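Local coordinates for protein L-lysine 6-monooxygenase involved in desferrioxamine biosynthesis (Erwinia amylovora CFBP1430, PDB 5O8P) that catalyses, most probably, the FAD- and NADPH-dependent N-hydroxylation of cadaverine, an early step in making the siderophore desferrioxamine, at residues B[46-54]-B[177-185]; B[166-176]-B[305-316]. All coordinates share one frame; numbering follows the deposited sequence.

Contact 1. Residues B[46-54]-B[177-185]. With FAD (flavin-adenine dinucleotide), chain C.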
loop_
_atom_site.group_PDB
_atom_site.type_symbol
_atom_site.label_atom_id
_atom_site.label_comp_id
_atom_site.label_asym_id
_atom_site.label_seq_id
_atom_site.Cartn_x
_atom_site.Cartn_y
_atom_site.Cartn_z
ATOM N N TRP B 46 -1.425 6.449 30.494
ATOM C CA TRP B 46 -2.600 6.012 29.736
ATOM C C TRP B 46 -2.454 4.594 29.235
ATOM O O TRP B 46 -1.537 4.285 28.455
ATOM C CB TRP B 46 -2.774 6.936 28.546
ATOM C CG TRP B 46 -4.007 6.769 27.734
ATOM C CD1 TRP B 46 -5.302 6.932 28.150
ATOM C CD2 TRP B 46 -4.063 6.462 26.334
ATOM N NE1 TRP B 46 -6.166 6.722 27.092
ATOM C CE2 TRP B 46 -5.433 6.433 25.968
ATOM C CE3 TRP B 46 -3.085 6.167 25.358
ATOM C CZ2 TRP B 46 -5.851 6.132 24.664
ATOM C CZ3 TRP B 46 -3.499 5.873 24.058
ATOM C CH2 TRP B 46 -4.874 5.862 23.723
ATOM N N HIS B 47 -3.362 3.740 29.721
ATOM C CA HIS B 47 -3.541 2.359 29.267
ATOM C C HIS B 47 -2.215 1.632 29.031
ATOM O O HIS B 47 -1.907 1.209 27.901
ATOM C CB HIS B 47 -4.466 2.333 28.033
ATOM C CG HIS B 47 -5.874 2.778 28.318
ATOM N ND1 HIS B 47 -6.520 2.492 29.505
ATOM C CD2 HIS B 47 -6.739 3.524 27.591
ATOM C CE1 HIS B 47 -7.730 3.023 29.486
ATOM N NE2 HIS B 47 -7.889 3.652 28.333
ATOM N N THR B 48 -1.436 1.507 30.115
ATOM C CA THR B 48 -0.075 0.926 30.089
ATOM C C THR B 48 -0.032 -0.604 30.103
ATOM O O THR B 48 1.014 -1.192 29.797
ATOM C CB THR B 48 0.798 1.434 31.259
ATOM O OG1 THR B 48 0.177 1.096 32.506
ATOM C CG2 THR B 48 1.002 2.941 31.165
ATOM N N GLY B 49 -1.150 -1.242 30.445
ATOM C CA GLY B 49 -1.278 -2.700 30.303
ATOM C C GLY B 49 -1.340 -3.190 28.863
ATOM O O GLY B 49 -1.020 -4.330 28.585
ATOM N N MET B 50 -1.780 -2.322 27.958
ATOM C CA MET B 50 -1.892 -2.590 26.524
ATOM C C MET B 50 -0.834 -1.873 25.691
ATOM O O MET B 50 -0.967 -1.813 24.467
ATOM C CB MET B 50 -3.287 -2.145 26.051
ATOM C CG MET B 50 -4.417 -3.101 26.378
ATOM S SD MET B 50 -4.059 -4.779 25.858
ATOM C CE MET B 50 -3.560 -4.558 24.152
ATOM N N MET B 51 0.211 -1.360 26.330
ATOM C CA MET B 51 1.171 -0.527 25.624
ATOM C C MET B 51 2.304 -1.381 25.082
ATOM O O MET B 51 3.426 -1.334 25.582
ATOM C CB MET B 51 1.691 0.586 26.532
ATOM C CG MET B 51 2.563 1.610 25.827
ATOM S SD MET B 51 2.628 3.095 26.825
ATOM C CE MET B 51 3.995 2.759 27.943
ATOM N N LEU B 52 1.969 -2.155 24.060
ATOM C CA LEU B 52 2.872 -3.087 23.422
ATOM C C LEU B 52 3.779 -2.291 22.491
ATOM O O LEU B 52 3.338 -1.298 21.893
ATOM C CB LEU B 52 2.083 -4.106 22.586
ATOM C CG LEU B 52 0.999 -4.925 23.283
ATOM C CD1 LEU B 52 0.108 -5.668 22.292
ATOM C CD2 LEU B 52 1.642 -5.927 24.212
ATOM N N GLU B 53 5.022 -2.738 22.329
ATOM C CA GLU B 53 5.997 -2.088 21.439
ATOM C C GLU B 53 5.472 -1.843 20.019
ATOM O O GLU B 53 5.754 -0.804 19.420
ATOM C CB GLU B 53 7.290 -2.912 21.363
ATOM C CG GLU B 53 8.233 -2.488 20.245
ATOM C CD GLU B 53 9.584 -3.181 20.300
ATOM O OE1 GLU B 53 10.234 -3.159 21.372
ATOM O OE2 GLU B 53 10.002 -3.734 19.255
ATOM N N SER B 54 4.738 -2.807 19.489
ATOM C CA SER B 54 4.235 -2.711 18.126
ATOM C C SER B 54 2.937 -1.923 18.000
ATOM O O SER B 54 2.552 -1.587 16.898
ATOM C CB SER B 54 4.020 -4.120 17.554
ATOM O OG SER B 54 2.912 -4.747 18.178
ATOM N N VAL B 177 -7.148 -12.577 33.512
ATOM C CA VAL B 177 -6.513 -11.276 33.335
ATOM C C VAL B 177 -7.353 -10.445 32.370
ATOM O O VAL B 177 -7.613 -10.901 31.263
ATOM C CB VAL B 177 -5.125 -11.473 32.696
ATOM C CG1 VAL B 177 -4.482 -10.141 32.328
ATOM C CG2 VAL B 177 -4.213 -12.276 33.597
ATOM N N HIS B 178 -7.765 -9.247 32.770
ATOM C CA HIS B 178 -8.422 -8.321 31.849
ATOM C C HIS B 178 -7.360 -7.735 30.909
ATOM O O HIS B 178 -6.163 -7.677 31.269
ATOM C CB HIS B 178 -9.123 -7.210 32.624
ATOM C CG HIS B 178 -10.020 -6.360 31.790
ATOM N ND1 HIS B 178 -9.581 -5.227 31.141
ATOM C CD2 HIS B 178 -11.336 -6.471 31.499
ATOM C CE1 HIS B 178 -10.584 -4.679 30.479
ATOM N NE2 HIS B 178 -11.663 -5.411 30.685
ATOM N N SER B 179 -7.775 -7.313 29.712
ATOM C CA SER B 179 -6.816 -6.783 28.745
ATOM C C SER B 179 -5.945 -5.681 29.352
ATOM O O SER B 179 -4.741 -5.641 29.145
ATOM C CB SER B 179 -7.540 -6.252 27.517
ATOM O OG SER B 179 -8.411 -5.191 27.864
ATOM N N SER B 180 -6.573 -4.799 30.132
ATOM C CA SER B 180 -5.898 -3.699 30.840
ATOM C C SER B 180 -4.744 -4.108 31.756
ATOM O O SER B 180 -3.878 -3.285 32.035
ATOM C CB SER B 180 -6.914 -2.924 31.666
ATOM O OG SER B 180 -7.732 -3.809 32.385
ATOM N N GLU B 181 -4.748 -5.352 32.241
ATOM C CA GLU B 181 -3.675 -5.867 33.075
ATOM C C GLU B 181 -2.765 -6.849 32.314
ATOM O O GLU B 181 -2.057 -7.666 32.937
ATOM C CB GLU B 181 -4.301 -6.584 34.264
ATOM C CG GLU B 181 -5.371 -5.814 35.026
ATOM C CD GLU B 181 -6.052 -6.707 36.075
ATOM O OE1 GLU B 181 -5.400 -7.080 37.089
ATOM O OE2 GLU B 181 -7.240 -7.064 35.874
ATOM N N TYR B 182 -2.794 -6.809 30.978
ATOM C CA TYR B 182 -2.145 -7.835 30.162
ATOM C C TYR B 182 -0.625 -7.815 30.299
ATOM O O TYR B 182 -0.026 -8.838 30.609
ATOM C CB TYR B 182 -2.524 -7.713 28.672
ATOM C CG TYR B 182 -1.644 -8.537 27.749
ATOM C CD1 TYR B 182 -1.683 -9.933 27.788
ATOM C CD2 TYR B 182 -0.770 -7.925 26.855
ATOM C CE1 TYR B 182 -0.864 -10.691 26.963
ATOM C CE2 TYR B 182 0.037 -8.677 26.004
ATOM C CZ TYR B 182 -0.012 -10.059 26.059
ATOM O OH TYR B 182 0.789 -10.837 25.239
ATOM N N LEU B 183 -0.002 -6.671 30.057
ATOM C CA LEU B 183 1.458 -6.625 30.078
ATOM C C LEU B 183 2.062 -7.084 31.398
ATOM O O LEU B 183 3.097 -7.733 31.377
ATOM C CB LEU B 183 2.001 -5.245 29.694
ATOM C CG LEU B 183 2.281 -4.979 28.201
ATOM C CD1 LEU B 183 3.176 -3.747 28.106
ATOM C CD2 LEU B 183 2.917 -6.150 27.449
ATOM N N LEU B 184 1.400 -6.799 32.511
ATOM C CA LEU B 184 1.869 -7.250 33.840
ATOM C C LEU B 184 1.802 -8.769 34.006
ATOM O O LEU B 184 2.653 -9.355 34.669
ATOM C CB LEU B 184 1.046 -6.630 34.976
ATOM C CG LEU B 184 0.722 -5.129 35.044
ATOM C CD1 LEU B 184 -0.161 -4.860 36.268
ATOM C CD2 LEU B 184 1.977 -4.254 35.034
ATOM N N ASN B 185 0.784 -9.395 33.415
ATOM C CA ASN B 185 0.563 -10.841 33.540
ATOM C C ASN B 185 1.043 -11.681 32.339
ATOM O O ASN B 185 0.819 -12.888 32.307
ATOM C CB ASN B 185 -0.920 -11.099 33.776
ATOM C CG ASN B 185 -1.397 -10.545 35.101
ATOM O OD1 ASN B 185 -1.510 -11.277 36.090
ATOM N ND2 ASN B 185 -1.674 -9.254 35.135
HETATM P PA FAD C . -9.242 7.883 31.018
HETATM O O1A FAD C . -7.856 7.291 30.843
HETATM O O2A FAD C . -10.374 6.994 31.472
HETATM O O5B FAD C . -9.053 9.108 32.054
HETATM C C5B FAD C . -9.775 9.199 33.278
HETATM C C4B FAD C . -8.937 9.748 34.427
HETATM O O4B FAD C . -9.809 10.215 35.468
HETATM C C3B FAD C . -8.043 8.687 35.060
HETATM O O3B FAD C . -6.723 9.226 35.212
HETATM C C2B FAD C . -8.728 8.346 36.383
HETATM O O2B FAD C . -7.828 7.963 37.428
HETATM C C1B FAD C . -9.419 9.651 36.728
HETATM N N9A FAD C . -10.541 9.564 37.702
HETATM C C8A FAD C . -11.615 8.746 37.689
HETATM N N7A FAD C . -12.412 8.992 38.767
HETATM C C5A FAD C . -11.844 9.984 39.486
HETATM C C6A FAD C . -12.140 10.737 40.736
HETATM N N6A FAD C . -13.249 10.472 41.468
HETATM N N1A FAD C . -11.267 11.704 41.123
HETATM C C2A FAD C . -10.153 11.990 40.415
HETATM N N3A FAD C . -9.823 11.340 39.282
HETATM C C4A FAD C . -10.611 10.354 38.775
HETATM N N1 FAD C . -9.323 5.872 20.957
HETATM C C2 FAD C . -8.813 6.432 19.829
HETATM O O2 FAD C . -9.468 7.343 19.275
HETATM N N3 FAD C . -7.630 6.045 19.300
HETATM C C4 FAD C . -6.886 5.072 19.857
HETATM O O4 FAD C . -5.802 4.728 19.347
HETATM C C4X FAD C . -7.374 4.409 21.092
HETATM N N5 FAD C . -6.673 3.428 21.702
HETATM C C5X FAD C . -7.149 2.841 22.826
HETATM C C6 FAD C . -6.384 1.834 23.409
HETATM C C7 FAD C . -6.807 1.186 24.567
HETATM C C7M FAD C . -5.962 0.095 25.178
HETATM C C8 FAD C . -8.104 1.584 25.187
HETATM C C8M FAD C . -8.584 0.899 26.438
HETATM C C9 FAD C . -8.880 2.590 24.608
HETATM C C9A FAD C . -8.464 3.254 23.440
HETATM N N10 FAD C . -9.224 4.297 22.810
HETATM C C10 FAD C . -8.685 4.878 21.628
HETATM C "C1'" FAD C . -10.529 4.800 23.321
HETATM C "C2'" FAD C . -10.375 6.046 24.224
HETATM O "O2'" FAD C . -9.488 7.006 23.611
HETATM C "C3'" FAD C . -9.883 5.728 25.649
HETATM O "O3'" FAD C . -10.809 4.857 26.317
HETATM C "C4'" FAD C . -9.676 6.976 26.516
HETATM O "O4'" FAD C . -8.700 6.698 27.527
HETATM C "C5'" FAD C . -10.960 7.449 27.191
HETATM O "O5'" FAD C . -10.833 8.835 27.516
HETATM P P FAD C . -10.940 9.328 29.035
HETATM O O1P FAD C . -10.693 10.822 29.060
HETATM O O2P FAD C . -12.256 8.774 29.503
HETATM O O3P FAD C . -9.616 8.552 29.581
#
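The backbones of G49 and S180 come within 4.8 Å of each other, CA to CA, and a single backbone hydrogen bond crosses here, from L183 N to G49 O (2.9 Å). This joins the flavin-side loop 46-54, in the FAD-binding part, to the turn that leads from edge strand 177-178 of the five-stranded parallel, Rossmann-like sheet into helix 182-190. G49 CA lies beside S180 O where the loop backbone and the 3-10 turn come closest.

Around the bond, L183 brings CB and CG beside G49 O and lays CD1 near the carbonyl oxygens of T48 and M51. L183 CD2 meets L52 CD2 at 3.5 Å. That same L52 methyl also reaches the Y182 ring in its plane, at the CE2 edge, and the two side chains cross nearly at right angles. Y182 OH is hydrogen-bonded to D210 of helix 202-213. M50 starts away from the turn, but bends at chi2 and chi3 (both -51°) bring M50 SD to S179 O at 3.5 Å. Its CB meanwhile touches the flavin methyl C7M, so one side chain bridges cofactor and turn. M50 also packs beside R100 and lies close to S203, both residues of the NADP(+) site.

At the other end of the loop, H47 lays a ring face over the flavin methyl C8M, and its NE2 makes a weak hydrogen bond to the ribityl hydroxyl O4' of FAD. W46 presents its indole edge to the same oxygen, and W46 NE1 gives FAD O4' a nearly straight hydrogen bond of 2.6 Å (167°).

Contact 2. Residues B[166-176]-B[305-316]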
loop_
_atom_site.group_PDB
_atom_site.type_symbol
_atom_site.label_atom_id
_atom_site.label_comp_id
_atom_site.label_asym_id
_atom_site.label_seq_id
_atom_site.Cartn_x
_atom_site.Cartn_y
_atom_site.Cartn_z
ATOM N N PRO B 166 -17.682 -10.102 31.973
ATOM C CA PRO B 166 -19.042 -10.650 32.086
ATOM C C PRO B 166 -19.445 -10.970 33.519
ATOM O O PRO B 166 -18.584 -11.307 34.333
ATOM C CB PRO B 166 -18.976 -11.936 31.247
ATOM C CG PRO B 166 -17.879 -11.697 30.275
ATOM C CD PRO B 166 -16.869 -10.893 31.029
ATOM N N ALA B 167 -20.739 -10.868 33.815
ATOM C CA ALA B 167 -21.253 -11.066 35.182
ATOM C C ALA B 167 -20.842 -12.407 35.803
ATOM O O ALA B 167 -20.515 -12.466 36.990
ATOM C CB ALA B 167 -22.769 -10.920 35.205
ATOM N N CYS B 168 -20.836 -13.467 34.991
ATOM C CA CYS B 168 -20.479 -14.811 35.457
ATOM C C CYS B 168 -18.990 -15.006 35.814
ATOM O O CYS B 168 -18.644 -15.984 36.469
ATOM C CB CYS B 168 -20.894 -15.846 34.404
ATOM S SG CYS B 168 -19.923 -15.761 32.882
ATOM N N SER B 169 -18.118 -14.094 35.381
ATOM C CA SER B 169 -16.682 -14.163 35.681
ATOM C C SER B 169 -16.254 -13.590 37.052
ATOM O O SER B 169 -15.125 -13.840 37.488
ATOM C CB SER B 169 -15.882 -13.487 34.551
ATOM O OG SER B 169 -15.981 -12.066 34.592
ATOM N N GLN B 170 -17.138 -12.859 37.740
ATOM C CA GLN B 170 -16.763 -12.137 38.983
ATOM C C GLN B 170 -16.097 -13.014 40.050
ATOM O O GLN B 170 -15.171 -12.555 40.722
ATOM C CB GLN B 170 -17.974 -11.371 39.577
ATOM C CG GLN B 170 -17.740 -10.624 40.905
ATOM C CD GLN B 170 -17.962 -11.483 42.161
ATOM O OE1 GLN B 170 -19.072 -11.936 42.448
ATOM N NE2 GLN B 170 -16.895 -11.699 42.914
ATOM N N PRO B 171 -16.554 -14.271 40.208
ATOM C CA PRO B 171 -15.878 -15.128 41.187
ATOM C C PRO B 171 -14.442 -15.575 40.842
ATOM O O PRO B 171 -13.810 -16.213 41.672
ATOM C CB PRO B 171 -16.804 -16.351 41.277
ATOM C CG PRO B 171 -18.124 -15.879 40.777
ATOM C CD PRO B 171 -17.790 -14.899 39.704
ATOM N N TYR B 172 -13.937 -15.276 39.645
ATOM C CA TYR B 172 -12.606 -15.733 39.234
ATOM C C TYR B 172 -11.699 -14.575 38.824
ATOM O O TYR B 172 -10.677 -14.786 38.176
ATOM C CB TYR B 172 -12.749 -16.759 38.102
ATOM C CG TYR B 172 -13.818 -17.790 38.385
ATOM C CD1 TYR B 172 -13.527 -18.941 39.109
ATOM C CD2 TYR B 172 -15.134 -17.595 37.968
ATOM C CE1 TYR B 172 -14.511 -19.887 39.389
ATOM C CE2 TYR B 172 -16.128 -18.531 38.249
ATOM C CZ TYR B 172 -15.811 -19.678 38.962
ATOM O OH TYR B 172 -16.786 -20.611 39.241
ATOM N N ARG B 173 -12.051 -13.360 39.243
ATOM C CA ARG B 173 -11.227 -12.166 39.018
ATOM C C ARG B 173 -9.759 -12.398 39.322
ATOM O O ARG B 173 -8.898 -11.862 38.633
ATOM C CB ARG B 173 -11.725 -11.006 39.867
ATOM C CG ARG B 173 -12.992 -10.345 39.324
ATOM C CD ARG B 173 -13.539 -9.287 40.274
ATOM N NE ARG B 173 -14.073 -8.114 39.564
ATOM C CZ ARG B 173 -13.336 -7.179 38.949
ATOM N NH1 ARG B 173 -12.003 -7.246 38.922
ATOM N NH2 ARG B 173 -13.943 -6.157 38.342
ATOM N N GLU B 174 -9.489 -13.185 40.366
ATOM C CA GLU B 174 -8.114 -13.509 40.763
ATOM C C GLU B 174 -7.330 -14.323 39.726
ATOM O O GLU B 174 -6.125 -14.177 39.651
ATOM C CB GLU B 174 -8.090 -14.222 42.123
ATOM C CG GLU B 174 -8.616 -13.363 43.279
ATOM C CD GLU B 174 -8.363 -13.961 44.682
ATOM O OE1 GLU B 174 -8.227 -15.205 44.832
ATOM O OE2 GLU B 174 -8.311 -13.177 45.664
ATOM N N ARG B 175 -8.000 -15.173 38.945
ATOM C CA ARG B 175 -7.315 -16.088 37.989
ATOM C C ARG B 175 -7.150 -15.552 36.576
ATOM O O ARG B 175 -6.064 -15.625 36.006
ATOM C CB ARG B 175 -8.033 -17.428 37.911
ATOM C CG ARG B 175 -7.708 -18.310 39.086
ATOM C CD ARG B 175 -8.488 -19.595 39.067
ATOM N NE ARG B 175 -8.861 -19.975 40.423
ATOM C CZ ARG B 175 -8.028 -20.455 41.352
ATOM N NH1 ARG B 175 -6.735 -20.644 41.090
ATOM N NH2 ARG B 175 -8.495 -20.757 42.560
ATOM N N PHE B 176 -8.223 -15.029 35.999
ATOM C CA PHE B 176 -8.145 -14.465 34.657
ATOM C C PHE B 176 -7.536 -13.065 34.685
ATOM O O PHE B 176 -7.412 -12.464 35.731
ATOM C CB PHE B 176 -9.502 -14.514 33.942
ATOM C CG PHE B 176 -10.503 -13.503 34.416
ATOM C CD1 PHE B 176 -10.430 -12.172 33.991
ATOM C CD2 PHE B 176 -11.565 -13.891 35.216
ATOM C CE1 PHE B 176 -11.375 -11.245 34.398
ATOM C CE2 PHE B 176 -12.508 -12.967 35.620
ATOM C CZ PHE B 176 -12.418 -11.638 35.210
ATOM N N LEU B 305 -20.465 -16.425 26.205
ATOM C CA LEU B 305 -20.092 -17.075 27.462
ATOM C C LEU B 305 -21.294 -17.120 28.409
ATOM O O LEU B 305 -21.706 -16.089 28.931
ATOM C CB LEU B 305 -18.943 -16.301 28.106
ATOM C CG LEU B 305 -18.284 -16.869 29.356
ATOM C CD1 LEU B 305 -17.451 -18.092 28.995
ATOM C CD2 LEU B 305 -17.413 -15.807 29.999
ATOM N N THR B 306 -21.859 -18.310 28.621
ATOM C CA THR B 306 -23.010 -18.483 29.524
ATOM C C THR B 306 -22.585 -18.682 30.983
ATOM O O THR B 306 -23.210 -18.135 31.897
ATOM C CB THR B 306 -23.915 -19.668 29.110
ATOM O OG1 THR B 306 -23.117 -20.820 28.824
ATOM C CG2 THR B 306 -24.738 -19.319 27.880
ATOM N N ASP B 307 -21.543 -19.481 31.196
ATOM C CA ASP B 307 -21.027 -19.748 32.537
ATOM C C ASP B 307 -19.553 -20.141 32.469
ATOM O O ASP B 307 -19.039 -20.472 31.404
ATOM C CB ASP B 307 -21.859 -20.866 33.209
ATOM C CG ASP B 307 -21.930 -20.735 34.735
ATOM O OD1 ASP B 307 -21.984 -19.601 35.262
ATOM O OD2 ASP B 307 -21.960 -21.785 35.414
ATOM N N MET B 308 -18.873 -20.071 33.606
ATOM C CA MET B 308 -17.512 -20.586 33.735
ATOM C C MET B 308 -17.287 -21.152 35.125
ATOM O O MET B 308 -18.059 -20.898 36.057
ATOM C CB MET B 308 -16.460 -19.516 33.409
ATOM C CG MET B 308 -16.457 -18.280 34.297
ATOM S SD MET B 308 -15.427 -16.981 33.591
ATOM C CE MET B 308 -13.816 -17.612 34.020
ATOM N N ARG B 309 -16.211 -21.913 35.240
ATOM C CA ARG B 309 -15.876 -22.589 36.472
ATOM C C ARG B 309 -14.448 -23.073 36.436
ATOM O O ARG B 309 -13.895 -23.340 35.363
ATOM C CB ARG B 309 -16.838 -23.744 36.752
ATOM C CG ARG B 309 -17.019 -24.749 35.630
ATOM C CD ARG B 309 -18.369 -25.468 35.742
ATOM N NE ARG B 309 -18.312 -26.552 36.724
ATOM C CZ ARG B 309 -17.751 -27.748 36.515
ATOM N NH1 ARG B 309 -17.166 -28.045 35.354
ATOM N NH2 ARG B 309 -17.747 -28.662 37.485
ATOM N N TRP B 310 -13.828 -23.087 37.616
ATOM C CA TRP B 310 -12.437 -23.506 37.770
ATOM C C TRP B 310 -12.397 -24.901 38.362
ATOM O O TRP B 310 -13.009 -25.160 39.391
ATOM C CB TRP B 310 -11.684 -22.524 38.663
ATOM C CG TRP B 310 -10.245 -22.871 38.879
ATOM C CD1 TRP B 310 -9.715 -23.445 39.985
ATOM C CD2 TRP B 310 -9.152 -22.674 37.962
ATOM N NE1 TRP B 310 -8.360 -23.613 39.833
ATOM C CE2 TRP B 310 -7.985 -23.147 38.601
ATOM C CE3 TRP B 310 -9.041 -22.131 36.669
ATOM C CZ2 TRP B 310 -6.720 -23.103 37.995
ATOM C CZ3 TRP B 310 -7.774 -22.095 36.063
ATOM C CH2 TRP B 310 -6.637 -22.578 36.729
ATOM N N LEU B 311 -11.667 -25.789 37.702
ATOM C CA LEU B 311 -11.596 -27.196 38.082
ATOM C C LEU B 311 -10.363 -27.459 38.938
ATOM O O LEU B 311 -9.352 -26.765 38.797
ATOM C CB LEU B 311 -11.555 -28.070 36.827
ATOM C CG LEU B 311 -12.635 -27.782 35.774
ATOM C CD1 LEU B 311 -12.370 -28.574 34.509
ATOM C CD2 LEU B 311 -14.032 -28.072 36.299
ATOM N N ALA B 312 -10.458 -28.465 39.811
ATOM C CA ALA B 312 -9.330 -28.923 40.639
ATOM C C ALA B 312 -8.091 -29.263 39.798
ATOM O O ALA B 312 -6.966 -28.928 40.188
ATOM C CB ALA B 312 -9.741 -30.131 41.470
ATOM N N GLU B 313 -8.322 -29.902 38.645
ATOM C CA GLU B 313 -7.286 -30.161 37.620
ATOM C C GLU B 313 -6.286 -29.007 37.390
ATOM O O GLU B 313 -5.104 -29.259 37.162
ATOM C CB GLU B 313 -7.943 -30.473 36.266
ATOM C CG GLU B 313 -8.731 -31.780 36.180
ATOM C CD GLU B 313 -9.416 -31.967 34.825
ATOM O OE1 GLU B 313 -8.995 -31.313 33.835
ATOM O OE2 GLU B 313 -10.372 -32.776 34.755
ATOM N N GLY B 314 -6.774 -27.764 37.433
ATOM C CA GLY B 314 -5.968 -26.559 37.180
ATOM C C GLY B 314 -6.300 -25.877 35.854
ATOM O O GLY B 314 -5.405 -25.384 35.163
ATOM N N GLU B 315 -7.595 -25.822 35.528
ATOM C CA GLU B 315 -8.108 -25.344 34.239
ATOM C C GLU B 315 -9.468 -24.682 34.410
ATOM O O GLU B 315 -10.244 -25.089 35.277
ATOM C CB GLU B 315 -8.330 -26.520 33.286
ATOM C CG GLU B 315 -7.094 -27.176 32.708
ATOM C CD GLU B 315 -7.455 -28.030 31.506
ATOM O OE1 GLU B 315 -8.182 -29.037 31.679
ATOM O OE2 GLU B 315 -7.047 -27.673 30.379
ATOM N N PHE B 316 -9.764 -23.698 33.566
ATOM C CA PHE B 316 -11.138 -23.210 33.412
ATOM C C PHE B 316 -11.939 -24.159 32.521
ATOM O O PHE B 316 -11.380 -24.819 31.634
ATOM C CB PHE B 316 -11.179 -21.839 32.750
ATOM C CG PHE B 316 -10.813 -20.707 33.649
ATOM C CD1 PHE B 316 -11.710 -20.255 34.603
ATOM C CD2 PHE B 316 -9.592 -20.043 33.498
ATOM C CE1 PHE B 316 -11.375 -19.183 35.422
ATOM C CE2 PHE B 316 -9.258 -18.970 34.310
ATOM C CZ PHE B 316 -10.148 -18.543 35.276
#
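The hairpin formed by strands 303-311 and 315-322 packs against the loop 166-176, with Y172 and R175 of the loop meeting M308, W310 and F316 of the hairpin. R175 and W310 make a cation-pi stack: the guanidinium stacks face to face on the indole, planes 5° apart, with R175 CZ 3.7 Å from the centroid of the five-membered ring. R175 CD sits over the neighbouring six-membered ring in a CH-pi contact, 3.5 Å from its centroid, while R175 CB meets F316 CZ. W310 reaches the arginine with CG anti to its own N (chi1 -180°), and its other face rests on the backbone near E315 N.

These strands belong to a three-stranded antiparallel sheet inserted between strands 297-300 and 335-338 of the Rossmann-like parallel sheet, much as in flavoproteins of the glutathione reductase type. At the beginning of the hairpin T306 and D307 form a classic beta bulge opposite K319.

Y172 CD2 packs on M308 CG at 4.0 Å, and M308 SD stands oblique to the Y172 ring, 5.4 Å from its centroid, as a Met-aromatic contact. Y172 CB abuts the F316 ring edge at CE1. M308 SD continues to S169 CB (3.7 Å). Farther on, C168 SG packs on L305 CD2 at 3.8 Å, beside P166 CG; L305 belongs to the NADP(+) site.

Overall arrangement
Along the chain the segments alternate: 46-54, then 166-176, which runs straight into 177-185, then 305-316. That junction between F176 and V177 is where contacts 1 and 2 meet, and their centres are 21 Å apart. Both border strand 335-338 of the five-stranded parallel sheet. V177 and S179 bond to the backbone of strand 335-338, while P166, S169, F176 and M308 pack on its side chains. Contact 1 faces inward to the flavin, whereas contact 2, farther from the centre of the chain, packs loop 166-176 on the antiparallel hairpin. One continuous piece, 166-185, thus links the FAD-binding part to the three-stranded sheet, with NADP(+)-site residues in or beside both contacts.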